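PDB 4UPK: phosphonate monoester hydrolase from Ruegeria pomeroyi, which belongs to the sulfatase family of the alkaline phosphatase clan and assembles from four protein chains. Local coordinates for residues T274-P278 / E488-V492; V363-Y368 / V459-R463; A465-L469 / L480-Q484. All blocks are in the same frame, centred on the assembly; numbering follows the deposited sequence.

Interaction 1 (T274-P278 / E488-V492); sequences TAEHP and EFRNV
A surface contact joins Glu276 and His277, near helix 270-275, to Asn491 in the loop between strand 479-482 and helix 499-515. Asn491 donates both hydrogen bonds to Glu276, its side chain to a backbone oxygen and its backbone to a carboxylate oxygen. The amide of Asn491 donates through ND2 to Glu276 O at 2.8 Å, nearly straight (165° at the hydrogen), with the acceptor close to the amide plane and the donor tilted from the carbonyl plane. The backbone N of Asn491 donates to Glu276 OE1 at 2.9 Å, on the anti side of the carboxylate and somewhat out of its plane. Glu276 manages this by folding back: a bend at chi2 (-51°) swings the carboxylate over to the 488-492 backbone, where OE1 also lies 3.4 Å from Arg490 CA. A water donates to the same Glu276 OE1 and to Asn491 O, at 2.9 Å from the former, closing a small bridge beside the direct bond. This loop lies against the four-stranded antiparallel sheet, whose last strand it follows: Asn491 OD1 accepts from Leu480 N and from Ala493 N, which leaves both ends of the amide engaged and its rotation fixed. Asn491 ND2 also sits at the edge of the His277 ring, in its plane and 3.9 Å from His277 CD2, with ring and amide planes 39° apart. The imidazole is itself pinned by the backbone, ND1 capping Phe279 N ahead of the next helix and NE2 bonding to Pro477 O.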
# COMPACT_ATOMS: atom_id res chain seq x y z
N THR A 274 -3.69 40.70 -29.76
CA THR A 274 -3.90 40.98 -28.35
C THR A 274 -5.18 41.83 -28.13
O THR A 274 -5.80 41.71 -27.09
CB THR A 274 -2.65 41.57 -27.73
OG1 THR A 274 -2.38 42.78 -28.40
CG2 THR A 274 -1.46 40.70 -27.90
N ALA A 275 -5.57 42.67 -29.11
CA ALA A 275 -6.82 43.46 -29.02
C ALA A 275 -8.06 42.55 -28.96
O ALA A 275 -9.08 42.96 -28.41
CB ALA A 275 -6.94 44.42 -30.21
N GLU A 276 -7.94 41.31 -29.48
CA GLU A 276 -9.02 40.32 -29.48
C GLU A 276 -9.35 39.81 -28.07
O GLU A 276 -10.52 39.63 -27.74
CB GLU A 276 -8.78 39.20 -30.51
CG GLU A 276 -8.88 39.65 -31.96
CD GLU A 276 -10.11 40.44 -32.36
OE1 GLU A 276 -11.24 40.00 -32.03
OE2 GLU A 276 -9.96 41.49 -33.02
N HIS A 277 -8.31 39.65 -27.21
CA HIS A 277 -8.46 39.27 -25.80
C HIS A 277 -7.10 39.47 -25.12
O HIS A 277 -6.07 39.11 -25.71
CB HIS A 277 -9.01 37.83 -25.62
CG HIS A 277 -9.46 37.47 -24.23
ND1 HIS A 277 -8.54 37.23 -23.21
CD2 HIS A 277 -10.71 37.26 -23.74
CE1 HIS A 277 -9.26 36.93 -22.14
NE2 HIS A 277 -10.57 36.92 -22.41
N PRO A 278 -7.07 40.02 -23.88
CA PRO A 278 -5.79 40.25 -23.19
C PRO A 278 -4.90 39.02 -22.96
O PRO A 278 -3.70 39.20 -22.77
CB PRO A 278 -6.23 40.84 -21.85
CG PRO A 278 -7.54 41.44 -22.12
CD PRO A 278 -8.19 40.51 -23.07
N GLU A 488 -12.10 32.20 -35.83
CA GLU A 488 -11.18 32.48 -34.73
C GLU A 488 -10.54 33.87 -34.81
O GLU A 488 -9.91 34.30 -33.84
CB GLU A 488 -10.08 31.43 -34.73
CG GLU A 488 -10.52 30.06 -34.29
CD GLU A 488 -9.37 29.09 -34.15
OE1 GLU A 488 -8.44 29.13 -35.00
OE2 GLU A 488 -9.40 28.28 -33.20
N PHE A 489 -10.69 34.55 -35.96
CA PHE A 489 -10.12 35.87 -36.27
C PHE A 489 -10.83 37.05 -35.60
O PHE A 489 -10.37 38.19 -35.71
CB PHE A 489 -9.96 36.04 -37.78
CG PHE A 489 -8.86 35.14 -38.30
CD1 PHE A 489 -9.12 33.81 -38.62
CD2 PHE A 489 -7.55 35.61 -38.41
CE1 PHE A 489 -8.09 32.97 -39.04
CE2 PHE A 489 -6.52 34.77 -38.84
CZ PHE A 489 -6.80 33.46 -39.16
N ARG A 490 -11.91 36.76 -34.89
CA ARG A 490 -12.65 37.77 -34.15
C ARG A 490 -13.32 37.19 -32.91
O ARG A 490 -14.18 36.32 -33.02
CB ARG A 490 -13.67 38.52 -35.06
CG ARG A 490 -14.29 39.75 -34.39
CD ARG A 490 -15.35 40.46 -35.23
NE ARG A 490 -16.37 39.56 -35.76
CZ ARG A 490 -17.27 39.88 -36.69
NH1 ARG A 490 -17.28 41.11 -37.21
NH2 ARG A 490 -18.15 38.98 -37.12
N ASN A 491 -12.95 37.72 -31.73
CA ASN A 491 -13.61 37.35 -30.48
C ASN A 491 -14.91 38.20 -30.43
O ASN A 491 -14.84 39.43 -30.32
CB ASN A 491 -12.70 37.59 -29.26
CG ASN A 491 -13.40 37.54 -27.92
OD1 ASN A 491 -14.47 36.95 -27.78
ND2 ASN A 491 -12.80 38.16 -26.91
N VAL A 492 -16.07 37.53 -30.54
CA VAL A 492 -17.38 38.18 -30.55
C VAL A 492 -18.16 38.10 -29.21
O VAL A 492 -19.35 38.42 -29.19
CB VAL A 492 -18.25 37.76 -31.78
CG1 VAL A 492 -17.58 38.19 -33.09
CG2 VAL A 492 -18.55 36.27 -31.79
O HOH W 1 -13.09 41.81 -30.63

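Interaction 2 (V363-Y368 / V459-R463); sequences VYDAAY and VAILR
This buried contact sets the loop between strands 340-346 and 372-375 of the large mixed sheet against strand 458-463 of the four-stranded antiparallel sheet, with a salt bridge at one end and apolar packing along the rest. Arg463 stretches out from CG to NE, and NE donates to Asp365 OD1 at 2.9 Å. The oxygen lies near the guanidinium plane, yet the donor stands above the carboxylate plane, 45° out of it. A water bridges the pair, donating to Asp365 OD1 and Val363 O and accepting from Arg463 NH2. That NH2 also lies obliquely by the Tyr368 ring, 3.3 Å from Tyr368 CG, while Ser431 and Ser433 hold NH1 from the neighbouring strand. Ile461 points its CG1 branch at the loop, CG1 being anti to the carbonyl carbon (chi1 -53°), and its CD1 touches both Tyr368 CZ at 3.7 Å and Val363 CB at 4.0 Å. Farther along, Val363 CG1 meets Val459 CG1 at 3.9 Å, the two side chains crossing at about a right angle. Alternate strand residues Val459, Ile461 and Arg463 thus face the loop, the pattern of a beta-sheet face packed against the body of a sulfatase-type alpha/beta fold.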
# COMPACT_ATOMS: atom_id res chain seq x y z
N VAL A 363 -5.33 28.96 -26.95
CA VAL A 363 -6.71 28.46 -27.04
C VAL A 363 -7.17 28.19 -28.48
O VAL A 363 -8.29 27.70 -28.66
CB VAL A 363 -7.70 29.37 -26.25
CG1 VAL A 363 -7.33 29.44 -24.77
CG2 VAL A 363 -7.78 30.77 -26.86
N TYR A 364 -6.34 28.53 -29.49
CA TYR A 364 -6.70 28.29 -30.89
C TYR A 364 -6.55 26.82 -31.27
O TYR A 364 -5.68 26.13 -30.74
CB TYR A 364 -5.95 29.22 -31.87
CG TYR A 364 -6.29 30.69 -31.71
CD1 TYR A 364 -7.62 31.12 -31.74
CD2 TYR A 364 -5.28 31.64 -31.54
CE1 TYR A 364 -7.94 32.47 -31.60
CE2 TYR A 364 -5.59 33.00 -31.42
CZ TYR A 364 -6.92 33.41 -31.45
OH TYR A 364 -7.24 34.74 -31.31
N ASP A 365 -7.43 26.36 -32.19
CA ASP A 365 -7.53 24.99 -32.67
C ASP A 365 -6.23 24.34 -33.13
O ASP A 365 -6.02 23.16 -32.84
CB ASP A 365 -8.64 24.84 -33.74
CG ASP A 365 -10.06 24.97 -33.19
OD1 ASP A 365 -10.24 24.94 -31.94
OD2 ASP A 365 -11.00 25.07 -34.00
N ALA A 366 -5.34 25.11 -33.82
CA ALA A 366 -4.05 24.60 -34.32
C ALA A 366 -3.18 23.98 -33.20
O ALA A 366 -2.40 23.07 -33.48
CB ALA A 366 -3.30 25.70 -35.07
N ALA A 367 -3.37 24.42 -31.94
CA ALA A 367 -2.65 23.90 -30.77
C ALA A 367 -3.20 22.53 -30.28
O ALA A 367 -2.51 21.85 -29.52
CB ALA A 367 -2.70 24.91 -29.64
N TYR A 368 -4.43 22.13 -30.72
CA TYR A 368 -5.15 20.93 -30.27
C TYR A 368 -5.54 19.97 -31.37
O TYR A 368 -5.55 18.78 -31.11
CB TYR A 368 -6.43 21.29 -29.45
CG TYR A 368 -6.15 22.21 -28.29
CD1 TYR A 368 -6.12 23.59 -28.45
CD2 TYR A 368 -5.96 21.70 -27.00
CE1 TYR A 368 -5.83 24.44 -27.39
CE2 TYR A 368 -5.69 22.55 -25.92
CZ TYR A 368 -5.61 23.92 -26.13
OH TYR A 368 -5.33 24.79 -25.11
N VAL A 459 -8.28 27.11 -17.77
CA VAL A 459 -8.93 27.60 -18.98
C VAL A 459 -9.68 26.38 -19.55
O VAL A 459 -9.19 25.25 -19.43
CB VAL A 459 -7.93 28.18 -20.02
CG1 VAL A 459 -8.66 28.97 -21.09
CG2 VAL A 459 -6.87 29.06 -19.36
N ALA A 460 -10.87 26.61 -20.12
CA ALA A 460 -11.68 25.57 -20.74
C ALA A 460 -12.16 26.05 -22.11
O ALA A 460 -12.45 27.24 -22.28
CB ALA A 460 -12.84 25.20 -19.85
N ILE A 461 -12.16 25.12 -23.10
CA ILE A 461 -12.57 25.35 -24.50
C ILE A 461 -13.69 24.36 -24.88
O ILE A 461 -13.55 23.16 -24.64
CB ILE A 461 -11.36 25.25 -25.48
CG1 ILE A 461 -10.16 26.16 -25.07
CG2 ILE A 461 -11.78 25.48 -26.95
CD1 ILE A 461 -8.79 25.61 -25.34
N LEU A 462 -14.79 24.85 -25.47
CA LEU A 462 -15.88 24.01 -25.96
C LEU A 462 -16.07 24.28 -27.46
O LEU A 462 -16.38 25.41 -27.84
CB LEU A 462 -17.21 24.20 -25.17
CG LEU A 462 -18.32 23.20 -25.49
CD1 LEU A 462 -19.00 22.70 -24.24
CD2 LEU A 462 -19.35 23.79 -26.46
N ARG A 463 -15.88 23.27 -28.30
CA ARG A 463 -16.00 23.39 -29.75
C ARG A 463 -17.31 22.81 -30.20
O ARG A 463 -17.48 21.60 -30.25
CB ARG A 463 -14.83 22.74 -30.50
CG ARG A 463 -13.48 23.33 -30.15
CD ARG A 463 -12.35 22.55 -30.75
NE ARG A 463 -11.09 22.89 -30.10
CZ ARG A 463 -10.58 22.24 -29.06
NH1 ARG A 463 -11.20 21.17 -28.57
NH2 ARG A 463 -9.44 22.64 -28.51
O HOH W 2 -9.20 25.28 -29.51

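Interaction 3 (A465-L469 / L480-Q484)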
# COMPACT_ATOMS: atom_id res chain seq x y z
N ALA A 465 -20.48 22.90 -33.25
CA ALA A 465 -20.52 22.88 -34.72
C ALA A 465 -20.33 24.29 -35.36
O ALA A 465 -19.70 24.42 -36.42
CB ALA A 465 -21.83 22.27 -35.20
N ARG A 466 -20.88 25.33 -34.69
CA ARG A 466 -20.81 26.73 -35.11
C ARG A 466 -19.83 27.58 -34.26
O ARG A 466 -19.06 28.36 -34.80
CB ARG A 466 -22.22 27.35 -35.08
CG ARG A 466 -22.21 28.81 -35.54
CD ARG A 466 -23.57 29.41 -35.61
NE ARG A 466 -23.46 30.85 -35.84
CZ ARG A 466 -24.40 31.73 -35.54
NH1 ARG A 466 -25.54 31.34 -35.00
NH2 ARG A 466 -24.19 33.02 -35.77
N PHE A 467 -19.90 27.46 -32.93
CA PHE A 467 -19.07 28.28 -32.07
C PHE A 467 -17.97 27.57 -31.32
O PHE A 467 -17.99 26.35 -31.15
CB PHE A 467 -19.95 29.01 -31.04
CG PHE A 467 -20.98 29.99 -31.57
CD1 PHE A 467 -20.64 31.31 -31.82
CD2 PHE A 467 -22.31 29.61 -31.72
CE1 PHE A 467 -21.60 32.23 -32.26
CE2 PHE A 467 -23.27 30.53 -32.15
CZ PHE A 467 -22.90 31.83 -32.44
N THR A 468 -17.00 28.38 -30.85
CA THR A 468 -15.93 27.98 -29.94
C THR A 468 -16.00 28.97 -28.80
O THR A 468 -15.97 30.18 -29.01
CB THR A 468 -14.55 27.89 -30.60
OG1 THR A 468 -14.57 26.88 -31.60
CG2 THR A 468 -13.43 27.56 -29.59
N LEU A 469 -16.16 28.44 -27.60
CA LEU A 469 -16.24 29.21 -26.37
C LEU A 469 -14.98 28.94 -25.53
O LEU A 469 -14.56 27.78 -25.39
CB LEU A 469 -17.52 28.82 -25.58
CG LEU A 469 -17.62 29.32 -24.13
CD1 LEU A 469 -18.04 30.79 -24.05
CD2 LEU A 469 -18.53 28.49 -23.36
N LEU A 480 -15.51 34.13 -27.69
CA LEU A 480 -16.51 33.48 -28.52
C LEU A 480 -16.16 33.67 -29.99
O LEU A 480 -16.04 34.79 -30.44
CB LEU A 480 -17.92 33.95 -28.20
CG LEU A 480 -19.05 33.17 -28.90
CD1 LEU A 480 -19.17 31.77 -28.35
CD2 LEU A 480 -20.37 33.93 -28.79
N PHE A 481 -15.94 32.54 -30.71
CA PHE A 481 -15.59 32.53 -32.12
C PHE A 481 -16.70 31.85 -32.92
O PHE A 481 -17.03 30.70 -32.67
CB PHE A 481 -14.21 31.84 -32.34
CG PHE A 481 -13.12 32.35 -31.42
CD1 PHE A 481 -12.67 33.66 -31.49
CD2 PHE A 481 -12.51 31.50 -30.51
CE1 PHE A 481 -11.67 34.13 -30.64
CE2 PHE A 481 -11.49 31.96 -29.66
CZ PHE A 481 -11.07 33.27 -29.74
N ASP A 482 -17.30 32.59 -33.85
CA ASP A 482 -18.36 32.12 -34.74
C ASP A 482 -17.74 31.60 -36.06
O ASP A 482 -17.19 32.38 -36.84
CB ASP A 482 -19.36 33.26 -34.99
CG ASP A 482 -20.56 32.93 -35.87
OD1 ASP A 482 -20.74 31.74 -36.24
OD2 ASP A 482 -21.31 33.88 -36.21
N HIS A 483 -17.86 30.29 -36.31
CA HIS A 483 -17.35 29.67 -37.53
C HIS A 483 -18.20 29.91 -38.79
O HIS A 483 -17.77 29.60 -39.90
CB HIS A 483 -16.90 28.21 -37.30
CG HIS A 483 -15.89 28.06 -36.18
ND1 HIS A 483 -14.58 28.51 -36.32
CD2 HIS A 483 -16.04 27.53 -34.94
CE1 HIS A 483 -13.98 28.24 -35.17
NE2 HIS A 483 -14.82 27.65 -34.31
N GLN A 484 -19.39 30.53 -38.63
CA GLN A 484 -20.26 30.95 -39.72
C GLN A 484 -19.95 32.43 -40.07
O GLN A 484 -20.42 32.94 -41.08
CB GLN A 484 -21.73 30.78 -39.34
CG GLN A 484 -22.32 29.45 -39.79
CD GLN A 484 -23.72 29.22 -39.26
OE1 GLN A 484 -24.01 28.14 -38.74
NE2 GLN A 484 -24.60 30.21 -39.36
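With chi1 of Arg466 and Asp482 both near 180° (-179° each), each CG stands opposite its own backbone N, and the guanidinium is carried to the carboxylate at the open end of a beta hairpin formed by strands 467-472 and 479-482. Arg466 grips side-on: NE donates to Asp482 OD1 at 2.9 Å and NH2 to Asp482 OD2 at 3.0 Å, both from above the carboxylate plane. Phe467 CZ lies over the centre of one guanidinium face, and Gln484 NE2 is over the rim of the other. Asp482 OD1 takes a second bond, from Gln484 N, on the opposite face of its plane, making an Asx turn that shapes the chain as it leaves the strand. The strands run antiparallel, Thr468 and Phe481 forming the hydrogen-bonded pair; a further backbone bond links His483 N to Arg466 O at 2.7 Å. On the face of Phe467, Leu469 and Leu480, Phe467 CD1 packs on Leu480 CD1 at 3.8 Å, under cover of Leu505 from helix 499-515. On the Thr468 face, the end of the His483 side chain comes back toward Thr468, and its NE2 meets Thr468 OG1 at the ring edge, in plane, at 2.8 Å.

How the interactions relate
The three contacts cluster on one side of the chain's centre, their own centres 11 to 14 Å apart, around the antiparallel sheet 431-436, 458-463, 467-472 and 479-482. Along the chain, interactions 2 and 3 follow one another between the two halves of interaction 1. Interactions 2 and 3 share the sheet through adjacent strands, Leu462 N probably bonding to Leu469 O. Interaction 1 joins its last strand where Val492 N approaches Leu480 O, and reaches interaction 2 where Glu488 OE2 approaches Asp365 N. Residues 274-278 and 363-368, both part of the sulfatase-family region of the chain, are thereby tied to the four-stranded antiparallel sheet and the loop that follows it.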